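Local coordinates for protein arabinofuranosidase (Bifidobacterium longum, PDB 2Y2W) that removes terminal non-reducing alpha-L-arabinofuranosyl residues from arabinans and arabinoxylan by hydrolysis, a step in the breakdown of the plant cell wall, at residues P60-G65 against D206-C211; E249-G254 against A335-E340; F431-E436 against Q516-D521. All blocks are in the same frame, centred on the assembly; numbering follows the deposited sequence.

Contact 1: P60-G65 against D206-C211; sequences PPRLFG and DIKMWC
At the N-terminal end of the (beta/alpha)8 barrel, away from the active-site mouth, the loop leading into the first strand looks across at the fourth, and R62 meets M209. The arginine reaches over with an extended chain, and M209, equally extended, runs past it in the opposite direction. Sulfur SD of M209 lies 3.7 Å from CD of R62 and sits over one face of the guanidinium, 3.6 Å above its plane and shifted toward the rim. K208 approaches the edge of the same group with its aliphatic part, its CD 4.5 Å from NH2 of R62. M209 has CG anti to the backbone N (chi1 -158°), which carries SD inward, to the guanidinium. The arginine's polar end is claimed by salt bridges from NH2 to E162 and E249, on the third and fifth strands. A leucine in place of R62 would probably leave both carboxylates without this cationic mate and the sulfur without the flat group it lies over. With K208 NZ 5.5 Å from R62 NH2, two like charges lie close; the carboxylates probably offset them, while the polarisable sulfur gives the guanidinium a soft, apolar face.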
ATOM      1  N   PRO D  60     -20.677 -28.964  14.249  1.00 36.69           N
ATOM      2  CA  PRO D  60     -20.680 -27.522  14.488  1.00 35.82           C
ATOM      3  C   PRO D  60     -21.933 -26.865  13.907  1.00 34.82           C
ATOM      4  O   PRO D  60     -22.323 -27.182  12.785  1.00 34.80           O
ATOM      5  CB  PRO D  60     -19.424 -27.039  13.754  1.00 35.88           C
ATOM      6  CG  PRO D  60     -19.192 -28.047  12.689  1.00 36.23           C
ATOM      7  CD  PRO D  60     -19.693 -29.356  13.220  1.00 36.55           C
ATOM      8  N   PRO D  61     -22.582 -25.975  14.678  1.00 33.99           N
ATOM      9  CA  PRO D  61     -23.740 -25.231  14.179  1.00 33.28           C
ATOM     10  C   PRO D  61     -23.429 -24.292  13.009  1.00 32.57           C
ATOM     11  O   PRO D  61     -24.339 -23.933  12.261  1.00 32.34           O
ATOM     12  CB  PRO D  61     -24.186 -24.423  15.400  1.00 33.25           C
ATOM     13  CG  PRO D  61     -23.722 -25.220  16.558  1.00 33.58           C
ATOM     14  CD  PRO D  61     -22.413 -25.804  16.134  1.00 33.92           C
ATOM     15  N   ARG D  62     -22.161 -23.907  12.855  1.00 31.82           N
ATOM     16  CA  ARG D  62     -21.742 -22.989  11.790  1.00 31.09           C
ATOM     17  C   ARG D  62     -21.670 -23.650  10.417  1.00 30.46           C
ATOM     18  O   ARG D  62     -21.546 -22.966   9.396  1.00 30.31           O
ATOM     19  CB  ARG D  62     -20.394 -22.344  12.119  1.00 31.23           C
ATOM     20  CG  ARG D  62     -20.464 -21.223  13.135  1.00 31.52           C
ATOM     21  CD  ARG D  62     -19.301 -20.274  12.943  1.00 32.48           C
ATOM     22  NE  ARG D  62     -19.207 -19.294  14.020  1.00 33.18           N
ATOM     23  CZ  ARG D  62     -18.228 -19.252  14.918  1.00 33.76           C
ATOM     24  NH1 ARG D  62     -17.234 -20.135  14.880  1.00 33.90           N
ATOM     25  NH2 ARG D  62     -18.241 -18.317  15.855  1.00 34.05           N
ATOM     26  N   LEU D  63     -21.749 -24.979  10.398  1.00 29.64           N
ATOM     27  CA  LEU D  63     -21.770 -25.738   9.154  1.00 29.01           C
ATOM     28  C   LEU D  63     -23.020 -25.432   8.325  1.00 28.56           C
ATOM     29  O   LEU D  63     -23.027 -25.620   7.105  1.00 28.42           O
ATOM     30  CB  LEU D  63     -21.676 -27.239   9.443  1.00 29.04           C
ATOM     31  CG  LEU D  63     -21.041 -28.125   8.369  1.00 28.87           C
ATOM     32  CD1 LEU D  63     -19.546 -27.869   8.276  1.00 28.91           C
ATOM     33  CD2 LEU D  63     -21.304 -29.589   8.662  1.00 28.62           C
ATOM     34  N   PHE D  64     -24.068 -24.954   8.992  1.00 28.01           N
ATOM     35  CA  PHE D  64     -25.317 -24.606   8.324  1.00 27.63           C
ATOM     36  C   PHE D  64     -25.471 -23.095   8.150  1.00 27.35           C
ATOM     37  O   PHE D  64     -26.558 -22.541   8.312  1.00 27.39           O
ATOM     38  CB  PHE D  64     -26.510 -25.217   9.064  1.00 27.70           C
ATOM     39  CG  PHE D  64     -26.368 -26.694   9.315  1.00 28.02           C
ATOM     40  CD1 PHE D  64     -26.413 -27.602   8.259  1.00 28.17           C
ATOM     41  CD2 PHE D  64     -26.172 -27.175  10.604  1.00 27.99           C
ATOM     42  CE1 PHE D  64     -26.271 -28.963   8.484  1.00 28.41           C
ATOM     43  CE2 PHE D  64     -26.030 -28.537  10.840  1.00 28.72           C
ATOM     44  CZ  PHE D  64     -26.078 -29.433   9.778  1.00 28.84           C
ATOM     45  N   GLY D  65     -24.368 -22.438   7.808  1.00 26.97           N
ATOM     46  CA  GLY D  65     -24.379 -21.009   7.541  1.00 26.59           C
ATOM     47  C   GLY D  65     -24.663 -20.690   6.086  1.00 26.40           C
ATOM     48  O   GLY D  65     -24.577 -21.563   5.220  1.00 26.30           O
ATOM     49  N   ASP D 206     -21.077  -7.420  18.830  1.00 25.84           N
ATOM     50  CA  ASP D 206     -20.444  -8.699  19.171  1.00 26.24           C
ATOM     51  C   ASP D 206     -20.263  -9.613  17.957  1.00 26.24           C
ATOM     52  O   ASP D 206     -20.753 -10.748  17.931  1.00 26.14           O
ATOM     53  CB  ASP D 206     -21.205  -9.421  20.294  1.00 26.46           C
ATOM     54  CG  ASP D 206     -21.178  -8.661  21.610  1.00 27.24           C
ATOM     55  OD1 ASP D 206     -20.281  -7.807  21.810  1.00 27.87           O
ATOM     56  OD2 ASP D 206     -22.061  -8.930  22.453  1.00 28.12           O
ATOM     57  N   ILE D 207     -19.561  -9.101  16.949  1.00 26.25           N
ATOM     58  CA  ILE D 207     -19.209  -9.897  15.784  1.00 26.28           C
ATOM     59  C   ILE D 207     -17.868 -10.595  16.038  1.00 26.38           C
ATOM     60  O   ILE D 207     -16.827  -9.945  16.154  1.00 26.24           O
ATOM     61  CB  ILE D 207     -19.203  -9.043  14.495  1.00 26.29           C
ATOM     62  CG1 ILE D 207     -20.604  -8.467  14.258  1.00 26.49           C
ATOM     63  CG2 ILE D 207     -18.732  -9.871  13.293  1.00 26.13           C
ATOM     64  CD1 ILE D 207     -20.711  -7.482  13.109  1.00 26.95           C
ATOM     65  N   LYS D 208     -17.929 -11.921  16.157  1.00 26.61           N
ATOM     66  CA  LYS D 208     -16.769 -12.768  16.451  1.00 26.76           C
ATOM     67  C   LYS D 208     -15.967 -13.138  15.208  1.00 26.67           C
ATOM     68  O   LYS D 208     -14.745 -12.978  15.176  1.00 26.78           O
ATOM     69  CB  LYS D 208     -17.221 -14.060  17.133  1.00 26.90           C
ATOM     70  CG  LYS D 208     -17.065 -14.093  18.639  1.00 27.69           C
ATOM     71  CD  LYS D 208     -17.529 -15.443  19.180  1.00 28.56           C
ATOM     72  CE  LYS D 208     -17.100 -15.652  20.622  1.00 29.15           C
ATOM     73  NZ  LYS D 208     -17.455 -17.018  21.103  1.00 30.01           N
ATOM     74  N   MET D 209     -16.667 -13.646  14.197  1.00 26.60           N
ATOM     75  CA  MET D 209     -16.032 -14.204  13.009  1.00 26.56           C
ATOM     76  C   MET D 209     -15.899 -13.167  11.892  1.00 26.20           C
ATOM     77  O   MET D 209     -16.891 -12.578  11.452  1.00 26.00           O
ATOM     78  CB  MET D 209     -16.807 -15.437  12.531  1.00 26.80           C
ATOM     79  CG  MET D 209     -16.012 -16.388  11.662  1.00 27.51           C
ATOM     80  SD  MET D 209     -16.897 -17.940  11.438  1.00 29.68           S
ATOM     81  CE  MET D 209     -15.883 -18.740  10.197  1.00 28.61           C
ATOM     82  N   TRP D 210     -14.660 -12.957  11.450  1.00 25.81           N
ATOM     83  CA  TRP D 210     -14.339 -11.956  10.436  1.00 25.58           C
ATOM     84  C   TRP D 210     -13.560 -12.569   9.279  1.00 25.59           C
ATOM     85  O   TRP D 210     -12.641 -13.362   9.493  1.00 25.68           O
ATOM     86  CB  TRP D 210     -13.508 -10.819  11.038  1.00 25.36           C
ATOM     87  CG  TRP D 210     -14.221  -9.981  12.055  1.00 24.90           C
ATOM     88  CD1 TRP D 210     -14.600 -10.358  13.310  1.00 24.42           C
ATOM     89  CD2 TRP D 210     -14.613  -8.608  11.914  1.00 24.47           C
ATOM     90  NE1 TRP D 210     -15.220  -9.314  13.951  1.00 24.29           N
ATOM     91  CE2 TRP D 210     -15.238  -8.228  13.119  1.00 24.15           C
ATOM     92  CE3 TRP D 210     -14.499  -7.665  10.884  1.00 24.46           C
ATOM     93  CZ2 TRP D 210     -15.745  -6.947  13.325  1.00 24.07           C
ATOM     94  CZ3 TRP D 210     -15.004  -6.393  11.089  1.00 24.28           C
ATOM     95  CH2 TRP D 210     -15.620  -6.045  12.302  1.00 24.16           C
ATOM     96  N   CYS D 211     -13.925 -12.186   8.060  1.00 25.54           N
ATOM     97  CA  CYS D 211     -13.184 -12.589   6.869  1.00 25.64           C
ATOM     98  C   CYS D 211     -12.265 -11.465   6.398  1.00 25.74           C
ATOM     99  O   CYS D 211     -12.727 -10.387   6.013  1.00 25.65           O
ATOM    100  CB  CYS D 211     -14.137 -13.006   5.748  1.00 25.56           C
ATOM    101  SG  CYS D 211     -15.169 -14.410   6.172  1.00 25.53           S
TER

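Contact 2: E249-G254 against A335-E340; sequences ELVACG and ALSFDE
V251 and the pair S337 and D339 face one another inside the catalytic barrel, over the intervening sixth strand. The fifth and seventh strands carry them, with strand 280-287 between, and the closest CA atoms, of V251 and S337, are 7.7 Å apart. The better-packed part is a single methyl: CG1 of V251, anti to the backbone N (chi1 -170°), is directed at the seventh strand and lies 4.3 Å from CB of S337. The same methyl comes within 4.1 Å of OD2 of D339, the valine and aspartate passing alongside one another with opposite headings. Even here the fit is loose, and no hydrogen bond crosses. Packing is completed by M209 of the fourth strand, which touches both V251 and S337. The looser end lies where the seventh strand turns its corner at E340 and the segments diverge; E340, probably the nucleophile by similarity to relatives, makes a salt bridge to R109 and a hydrogen bond to Y286. All three touching residues are buried, so the contrast is between apolar filling and a polar site, not between core and solvent. The V251 methyl offers the D339 carboxylate no polar partner, and a long, weak ion pair of OD2 with NE of R109 probably compensates in part any charge D339 carries next to the presumed nucleophile E340.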
ATOM      1  N   GLU D 249     -12.395 -14.445  15.906  1.00 28.04           N
ATOM      2  CA  GLU D 249     -12.067 -15.630  15.125  1.00 28.07           C
ATOM      3  C   GLU D 249     -11.913 -15.219  13.662  1.00 28.02           C
ATOM      4  O   GLU D 249     -12.885 -14.849  13.006  1.00 27.97           O
ATOM      5  CB  GLU D 249     -13.140 -16.709  15.307  1.00 28.07           C
ATOM      6  CG  GLU D 249     -13.363 -17.097  16.771  1.00 28.62           C
ATOM      7  CD  GLU D 249     -14.468 -18.123  16.969  1.00 29.33           C
ATOM      8  OE1 GLU D 249     -15.489 -18.061  16.248  1.00 28.86           O
ATOM      9  OE2 GLU D 249     -14.315 -18.985  17.865  1.00 29.85           O
ATOM     10  N   LEU D 250     -10.680 -15.281  13.164  1.00 28.05           N
ATOM     11  CA  LEU D 250     -10.321 -14.644  11.895  1.00 28.05           C
ATOM     12  C   LEU D 250     -10.071 -15.618  10.747  1.00 28.10           C
ATOM     13  O   LEU D 250      -9.377 -16.625  10.907  1.00 27.91           O
ATOM     14  CB  LEU D 250      -9.112 -13.727  12.094  1.00 28.01           C
ATOM     15  CG  LEU D 250      -9.271 -12.671  13.193  1.00 28.19           C
ATOM     16  CD1 LEU D 250      -7.941 -12.011  13.510  1.00 28.32           C
ATOM     17  CD2 LEU D 250     -10.321 -11.629  12.825  1.00 27.72           C
ATOM     18  N   VAL D 251     -10.637 -15.286   9.588  1.00 28.30           N
ATOM     19  CA  VAL D 251     -10.581 -16.139   8.399  1.00 28.61           C
ATOM     20  C   VAL D 251      -9.668 -15.540   7.330  1.00 28.85           C
ATOM     21  O   VAL D 251      -9.861 -14.397   6.908  1.00 28.75           O
ATOM     22  CB  VAL D 251     -11.990 -16.362   7.780  1.00 28.55           C
ATOM     23  CG1 VAL D 251     -11.945 -17.442   6.705  1.00 28.34           C
ATOM     24  CG2 VAL D 251     -13.012 -16.717   8.852  1.00 28.45           C
ATOM     25  N   ALA D 252      -8.678 -16.321   6.904  1.00 29.34           N
ATOM     26  CA  ALA D 252      -7.814 -15.951   5.787  1.00 29.87           C
ATOM     27  C   ALA D 252      -8.358 -16.531   4.493  1.00 30.34           C
ATOM     28  O   ALA D 252      -8.926 -17.626   4.490  1.00 30.24           O
ATOM     29  CB  ALA D 252      -6.402 -16.441   6.021  1.00 29.79           C
ATOM     30  N   CYS D 253      -8.188 -15.788   3.399  1.00 31.09           N
ATOM     31  CA  CYS D 253      -8.571 -16.256   2.069  1.00 31.89           C
ATOM     32  C   CYS D 253      -7.720 -17.454   1.674  1.00 32.23           C
ATOM     33  O   CYS D 253      -6.494 -17.423   1.795  1.00 32.18           O
ATOM     34  CB  CYS D 253      -8.393 -15.153   1.021  1.00 32.02           C
ATOM     35  SG  CYS D 253      -9.381 -13.662   1.259  1.00 32.92           S
ATOM     36  N   GLY D 254      -8.381 -18.511   1.220  1.00 32.80           N
ATOM     37  CA  GLY D 254      -7.693 -19.666   0.667  1.00 33.68           C
ATOM     38  C   GLY D 254      -7.805 -19.605  -0.838  1.00 34.42           C
ATOM     39  O   GLY D 254      -7.647 -18.537  -1.434  1.00 34.42           O
ATOM     40  N   ALA D 335      -8.848 -24.447  11.572  1.00 30.12           N
ATOM     41  CA  ALA D 335     -10.047 -25.088  11.036  1.00 30.08           C
ATOM     42  C   ALA D 335     -10.348 -24.599   9.618  1.00 30.12           C
ATOM     43  O   ALA D 335      -9.891 -23.530   9.205  1.00 30.01           O
ATOM     44  CB  ALA D 335     -11.238 -24.848  11.953  1.00 29.99           C
ATOM     45  N   LEU D 336     -11.113 -25.396   8.879  1.00 30.26           N
ATOM     46  CA  LEU D 336     -11.507 -25.049   7.522  1.00 30.56           C
ATOM     47  C   LEU D 336     -12.860 -24.356   7.512  1.00 30.99           C
ATOM     48  O   LEU D 336     -13.764 -24.723   8.273  1.00 31.11           O
ATOM     49  CB  LEU D 336     -11.550 -26.298   6.637  1.00 30.48           C
ATOM     50  CG  LEU D 336     -10.308 -26.695   5.832  1.00 30.14           C
ATOM     51  CD1 LEU D 336      -9.057 -26.850   6.698  1.00 29.72           C
ATOM     52  CD2 LEU D 336     -10.585 -27.976   5.060  1.00 29.76           C
ATOM     53  N   SER D 337     -12.988 -23.355   6.646  1.00 31.36           N
ATOM     54  CA  SER D 337     -14.230 -22.608   6.491  1.00 31.74           C
ATOM     55  C   SER D 337     -14.683 -22.607   5.034  1.00 32.02           C
ATOM     56  O   SER D 337     -14.210 -21.803   4.225  1.00 32.24           O
ATOM     57  CB  SER D 337     -14.060 -21.172   7.001  1.00 31.77           C
ATOM     58  OG  SER D 337     -15.278 -20.449   6.924  1.00 31.92           O
ATOM     59  N   PHE D 338     -15.598 -23.516   4.702  1.00 32.26           N
ATOM     60  CA  PHE D 338     -16.184 -23.582   3.365  1.00 32.49           C
ATOM     61  C   PHE D 338     -17.208 -22.465   3.156  1.00 32.68           C
ATOM     62  O   PHE D 338     -18.396 -22.721   2.952  1.00 32.52           O
ATOM     63  CB  PHE D 338     -16.819 -24.955   3.126  1.00 32.49           C
ATOM     64  CG  PHE D 338     -16.004 -25.852   2.242  1.00 32.73           C
ATOM     65  CD1 PHE D 338     -14.979 -26.629   2.769  1.00 33.10           C
ATOM     66  CD2 PHE D 338     -16.261 -25.919   0.875  1.00 32.91           C
ATOM     67  CE1 PHE D 338     -14.224 -27.459   1.947  1.00 33.61           C
ATOM     68  CE2 PHE D 338     -15.513 -26.744   0.046  1.00 33.06           C
ATOM     69  CZ  PHE D 338     -14.493 -27.517   0.582  1.00 33.50           C
ATOM     70  N   ASP D 339     -16.727 -21.224   3.186  1.00 33.04           N
ATOM     71  CA  ASP D 339     -17.601 -20.053   3.228  1.00 33.39           C
ATOM     72  C   ASP D 339     -18.241 -19.666   1.891  1.00 33.57           C
ATOM     73  O   ASP D 339     -19.054 -18.741   1.834  1.00 33.72           O
ATOM     74  CB  ASP D 339     -16.905 -18.855   3.898  1.00 33.56           C
ATOM     75  CG  ASP D 339     -15.553 -18.522   3.284  1.00 33.96           C
ATOM     76  OD1 ASP D 339     -15.181 -19.112   2.248  1.00 34.71           O
ATOM     77  OD2 ASP D 339     -14.857 -17.654   3.855  1.00 34.64           O
ATOM     78  N   GLU D 340     -17.876 -20.371   0.825  1.00 33.73           N
ATOM     79  CA  GLU D 340     -18.588 -20.274  -0.447  1.00 33.90           C
ATOM     80  C   GLU D 340     -18.667 -21.643  -1.117  1.00 33.94           C
ATOM     81  O   GLU D 340     -17.690 -22.122  -1.691  1.00 33.99           O
ATOM     82  CB  GLU D 340     -17.940 -19.239  -1.377  1.00 33.99           C
ATOM     83  CG  GLU D 340     -18.361 -17.800  -1.093  1.00 34.13           C
ATOM     84  CD  GLU D 340     -17.898 -16.812  -2.150  1.00 34.39           C
ATOM     85  OE1 GLU D 340     -17.911 -17.155  -3.354  1.00 34.76           O
ATOM     86  OE2 GLU D 340     -17.529 -15.678  -1.774  1.00 33.97           O
TER

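Contact 3: F431-E436 against Q516-D521; sequences FYPFAE and QLLHED
This is a helix-on-sheet contact outside the catalytic barrel: helix 431-440 lies against strand 512-518 of the mixed beta sheet, both in the C-terminal domain of this arabinofuranosidase family. The short axes pass 10.2 Å apart with their N-to-C directions at 147°, which makes them roughly antiparallel. L518 does most of the apolar work. Its methyl CD1 lies 3.7 Å from CG of P433 and almost as near to CD of that ring, the leucine meeting the proline at about a right angle. On the same helix face CB of Y432 stands 4.0 Å from CD1 of L518. The tyrosine supplies only this root of its side chain: CG lies beside the backbone N (chi1 -57°), and the ring leads away to T536 and P537. One helical turn on from Y432 and P433, E436 and Q516 form a polar fringe. The amide oxygen OE1 of Q516 rests 3.4 Å from the aliphatic CG of E436, and OE2 of E436 is 3.8 Å from that oxygen. Carboxylate and amide planes are turned 62° apart. W559 of the neighbouring strand 558-564 touches both L518 and E436, extending the sheet's surface beneath the helix. As modelled, the amide oxygen of Q516 faces the carboxylate without a hydrogen bond, and E563, close to OE2 of E436, would probably raise the proton affinity of E436; the adhesion between helix and strand is left to the methyl, the proline ring and the CH2 groups.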
ATOM      1  N   PHE D 431     -33.438 -26.174  -1.372  1.00 33.01           N
ATOM      2  CA  PHE D 431     -33.914 -25.782  -0.041  1.00 33.02           C
ATOM      3  C   PHE D 431     -34.077 -26.980   0.894  1.00 32.91           C
ATOM      4  O   PHE D 431     -33.666 -26.933   2.055  1.00 32.99           O
ATOM      5  CB  PHE D 431     -35.253 -25.044  -0.175  1.00 33.13           C
ATOM      6  CG  PHE D 431     -35.769 -24.460   1.109  1.00 33.28           C
ATOM      7  CD1 PHE D 431     -36.489 -25.240   2.009  1.00 33.55           C
ATOM      8  CD2 PHE D 431     -35.556 -23.118   1.406  1.00 33.63           C
ATOM      9  CE1 PHE D 431     -36.975 -24.698   3.195  1.00 33.85           C
ATOM     10  CE2 PHE D 431     -36.040 -22.562   2.592  1.00 33.88           C
ATOM     11  CZ  PHE D 431     -36.750 -23.354   3.486  1.00 33.91           C
ATOM     12  N   TYR D 432     -34.673 -28.046   0.371  1.00 32.84           N
ATOM     13  CA  TYR D 432     -35.116 -29.186   1.175  1.00 32.76           C
ATOM     14  C   TYR D 432     -34.005 -30.073   1.764  1.00 32.86           C
ATOM     15  O   TYR D 432     -34.140 -30.530   2.898  1.00 32.94           O
ATOM     16  CB  TYR D 432     -36.143 -30.020   0.395  1.00 32.59           C
ATOM     17  CG  TYR D 432     -37.351 -29.224  -0.064  1.00 32.26           C
ATOM     18  CD1 TYR D 432     -38.399 -28.940   0.813  1.00 31.83           C
ATOM     19  CD2 TYR D 432     -37.443 -28.750  -1.375  1.00 31.86           C
ATOM     20  CE1 TYR D 432     -39.512 -28.207   0.396  1.00 31.45           C
ATOM     21  CE2 TYR D 432     -38.552 -28.013  -1.800  1.00 31.28           C
ATOM     22  CZ  TYR D 432     -39.582 -27.747  -0.909  1.00 31.27           C
ATOM     23  OH  TYR D 432     -40.684 -27.025  -1.321  1.00 30.81           O
ATOM     24  N   PRO D 433     -32.912 -30.327   1.008  1.00 33.00           N
ATOM     25  CA  PRO D 433     -31.816 -31.087   1.618  1.00 33.17           C
ATOM     26  C   PRO D 433     -31.072 -30.307   2.698  1.00 33.39           C
ATOM     27  O   PRO D 433     -30.547 -30.911   3.639  1.00 33.46           O
ATOM     28  CB  PRO D 433     -30.878 -31.377   0.437  1.00 33.09           C
ATOM     29  CG  PRO D 433     -31.704 -31.192  -0.770  1.00 33.04           C
ATOM     30  CD  PRO D 433     -32.673 -30.110  -0.429  1.00 32.99           C
ATOM     31  N   PHE D 434     -31.030 -28.982   2.558  1.00 33.57           N
ATOM     32  CA  PHE D 434     -30.364 -28.120   3.533  1.00 33.71           C
ATOM     33  C   PHE D 434     -31.160 -28.041   4.834  1.00 33.96           C
ATOM     34  O   PHE D 434     -30.605 -28.246   5.916  1.00 33.97           O
ATOM     35  CB  PHE D 434     -30.128 -26.717   2.959  1.00 33.57           C
ATOM     36  CG  PHE D 434     -29.185 -25.879   3.778  1.00 33.24           C
ATOM     37  CD1 PHE D 434     -29.656 -25.095   4.828  1.00 32.96           C
ATOM     38  CD2 PHE D 434     -27.820 -25.877   3.504  1.00 33.02           C
ATOM     39  CE1 PHE D 434     -28.788 -24.320   5.590  1.00 32.88           C
ATOM     40  CE2 PHE D 434     -26.940 -25.106   4.261  1.00 32.81           C
ATOM     41  CZ  PHE D 434     -27.425 -24.325   5.305  1.00 32.85           C
ATOM     42  N   ALA D 435     -32.456 -27.752   4.718  1.00 34.31           N
ATOM     43  CA  ALA D 435     -33.353 -27.657   5.873  1.00 34.68           C
ATOM     44  C   ALA D 435     -33.293 -28.899   6.770  1.00 35.03           C
ATOM     45  O   ALA D 435     -33.111 -28.782   7.983  1.00 35.14           O
ATOM     46  CB  ALA D 435     -34.780 -27.395   5.414  1.00 34.61           C
ATOM     47  N   GLU D 436     -33.429 -30.077   6.166  1.00 35.42           N
ATOM     48  CA  GLU D 436     -33.373 -31.342   6.900  1.00 35.92           C
ATOM     49  C   GLU D 436     -32.069 -31.536   7.665  1.00 36.18           C
ATOM     50  O   GLU D 436     -32.085 -31.944   8.829  1.00 36.17           O
ATOM     51  CB  GLU D 436     -33.616 -32.529   5.964  1.00 35.97           C
ATOM     52  CG  GLU D 436     -35.048 -33.046   5.989  1.00 36.53           C
ATOM     53  CD  GLU D 436     -35.409 -33.733   7.299  1.00 36.98           C
ATOM     54  OE1 GLU D 436     -34.535 -34.403   7.894  1.00 36.99           O
ATOM     55  OE2 GLU D 436     -36.576 -33.608   7.730  1.00 37.47           O
ATOM     56  N   GLN D 516     -37.942 -39.147   4.029  1.00 55.07           N
ATOM     57  CA  GLN D 516     -38.191 -38.353   2.828  1.00 54.91           C
ATOM     58  C   GLN D 516     -37.394 -38.832   1.620  1.00 54.83           C
ATOM     59  O   GLN D 516     -36.330 -39.443   1.757  1.00 54.73           O
ATOM     60  CB  GLN D 516     -37.904 -36.871   3.088  1.00 54.93           C
ATOM     61  CG  GLN D 516     -38.946 -36.159   3.946  1.00 54.96           C
ATOM     62  CD  GLN D 516     -38.733 -34.654   4.007  1.00 54.93           C
ATOM     63  OE1 GLN D 516     -37.600 -34.174   4.081  1.00 55.00           O
ATOM     64  NE2 GLN D 516     -39.826 -33.904   3.978  1.00 54.86           N
ATOM     65  N   LEU D 517     -37.926 -38.537   0.438  1.00 54.76           N
ATOM     66  CA  LEU D 517     -37.291 -38.867  -0.829  1.00 54.73           C
ATOM     67  C   LEU D 517     -37.341 -37.662  -1.765  1.00 54.63           C
ATOM     68  O   LEU D 517     -38.419 -37.141  -2.063  1.00 54.64           O
ATOM     69  CB  LEU D 517     -37.984 -40.079  -1.472  1.00 54.77           C
ATOM     70  CG  LEU D 517     -37.823 -40.364  -2.973  1.00 54.85           C
ATOM     71  CD1 LEU D 517     -36.503 -41.058  -3.282  1.00 54.75           C
ATOM     72  CD2 LEU D 517     -38.995 -41.194  -3.488  1.00 55.03           C
ATOM     73  N   LEU D 518     -36.170 -37.212  -2.207  1.00 54.50           N
ATOM     74  CA  LEU D 518     -36.090 -36.214  -3.264  1.00 54.48           C
ATOM     75  C   LEU D 518     -35.659 -36.858  -4.573  1.00 54.46           C
ATOM     76  O   LEU D 518     -34.473 -37.115  -4.793  1.00 54.45           O
ATOM     77  CB  LEU D 518     -35.151 -35.062  -2.894  1.00 54.46           C
ATOM     78  CG  LEU D 518     -35.798 -33.716  -2.557  1.00 54.50           C
ATOM     79  CD1 LEU D 518     -34.729 -32.713  -2.182  1.00 54.47           C
ATOM     80  CD2 LEU D 518     -36.638 -33.182  -3.716  1.00 54.44           C
ATOM     81  N   HIS D 519     -36.641 -37.131  -5.428  1.00 54.44           N
ATOM     82  CA  HIS D 519     -36.391 -37.710  -6.741  1.00 54.46           C
ATOM     83  C   HIS D 519     -37.495 -37.361  -7.724  1.00 54.45           C
ATOM     84  O   HIS D 519     -38.676 -37.372  -7.377  1.00 54.51           O
ATOM     85  CB  HIS D 519     -36.246 -39.232  -6.654  1.00 54.47           C
ATOM     86  CG  HIS D 519     -36.317 -39.916  -7.983  1.00 54.54           C
ATOM     87  ND1 HIS D 519     -35.267 -39.920  -8.874  1.00 54.51           N
ATOM     88  CD2 HIS D 519     -37.322 -40.597  -8.581  1.00 54.61           C
ATOM     89  CE1 HIS D 519     -35.619 -40.584  -9.961  1.00 54.73           C
ATOM     90  NE2 HIS D 519     -36.861 -41.006  -9.809  1.00 54.75           N
ATOM     91  N   GLU D 520     -37.093 -37.055  -8.953  1.00 54.44           N
ATOM     92  CA  GLU D 520     -38.023 -36.909 -10.063  1.00 54.54           C
ATOM     93  C   GLU D 520     -37.519 -37.727 -11.247  1.00 54.54           C
ATOM     94  O   GLU D 520     -36.310 -37.793 -11.492  1.00 54.53           O
ATOM     95  CB  GLU D 520     -38.188 -35.437 -10.458  1.00 54.56           C
ATOM     96  CG  GLU D 520     -38.728 -34.523  -9.352  1.00 54.70           C
ATOM     97  CD  GLU D 520     -40.130 -34.890  -8.886  1.00 54.81           C
ATOM     98  OE1 GLU D 520     -41.020 -35.092  -9.740  1.00 54.90           O
ATOM     99  OE2 GLU D 520     -40.344 -34.963  -7.658  1.00 54.96           O
ATOM    100  N   ASP D 521     -38.446 -38.358 -11.968  1.00 54.55           N
ATOM    101  CA  ASP D 521     -38.103 -39.166 -13.142  1.00 54.57           C
ATOM    102  C   ASP D 521     -37.358 -38.338 -14.182  1.00 54.49           C
ATOM    103  O   ASP D 521     -36.412 -38.823 -14.807  1.00 54.49           O
ATOM    104  CB  ASP D 521     -39.352 -39.810 -13.750  1.00 54.62           C
ATOM    105  CG  ASP D 521     -39.819 -41.029 -12.973  1.00 54.93           C
ATOM    106  OD1 ASP D 521     -38.961 -41.801 -12.490  1.00 55.16           O
ATOM    107  OD2 ASP D 521     -41.047 -41.218 -12.853  1.00 55.26           O
TER

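Along the chain the three contacts follow one another without overlap. Contacts 1 and 2 both reach the closed eight-stranded parallel barrel, contact 1 partly through the loop before its first strand; their centres are 10 Å apart, and they join through neighbouring strands 209-212 and 249-252, where W210 O and V251 N probably form a hydrogen bond. Contact 3 lies in the mixed-sheet region, its centre about 25 Å from that of contact 1 and 28 Å from that of contact 2. It meets contact 1 through the ring of F434, whose CZ packs on the backbone oxygens of F64 and G65, but not contact 2. Helix 431-440 thus links catalytic barrel and accessory sheet by packing.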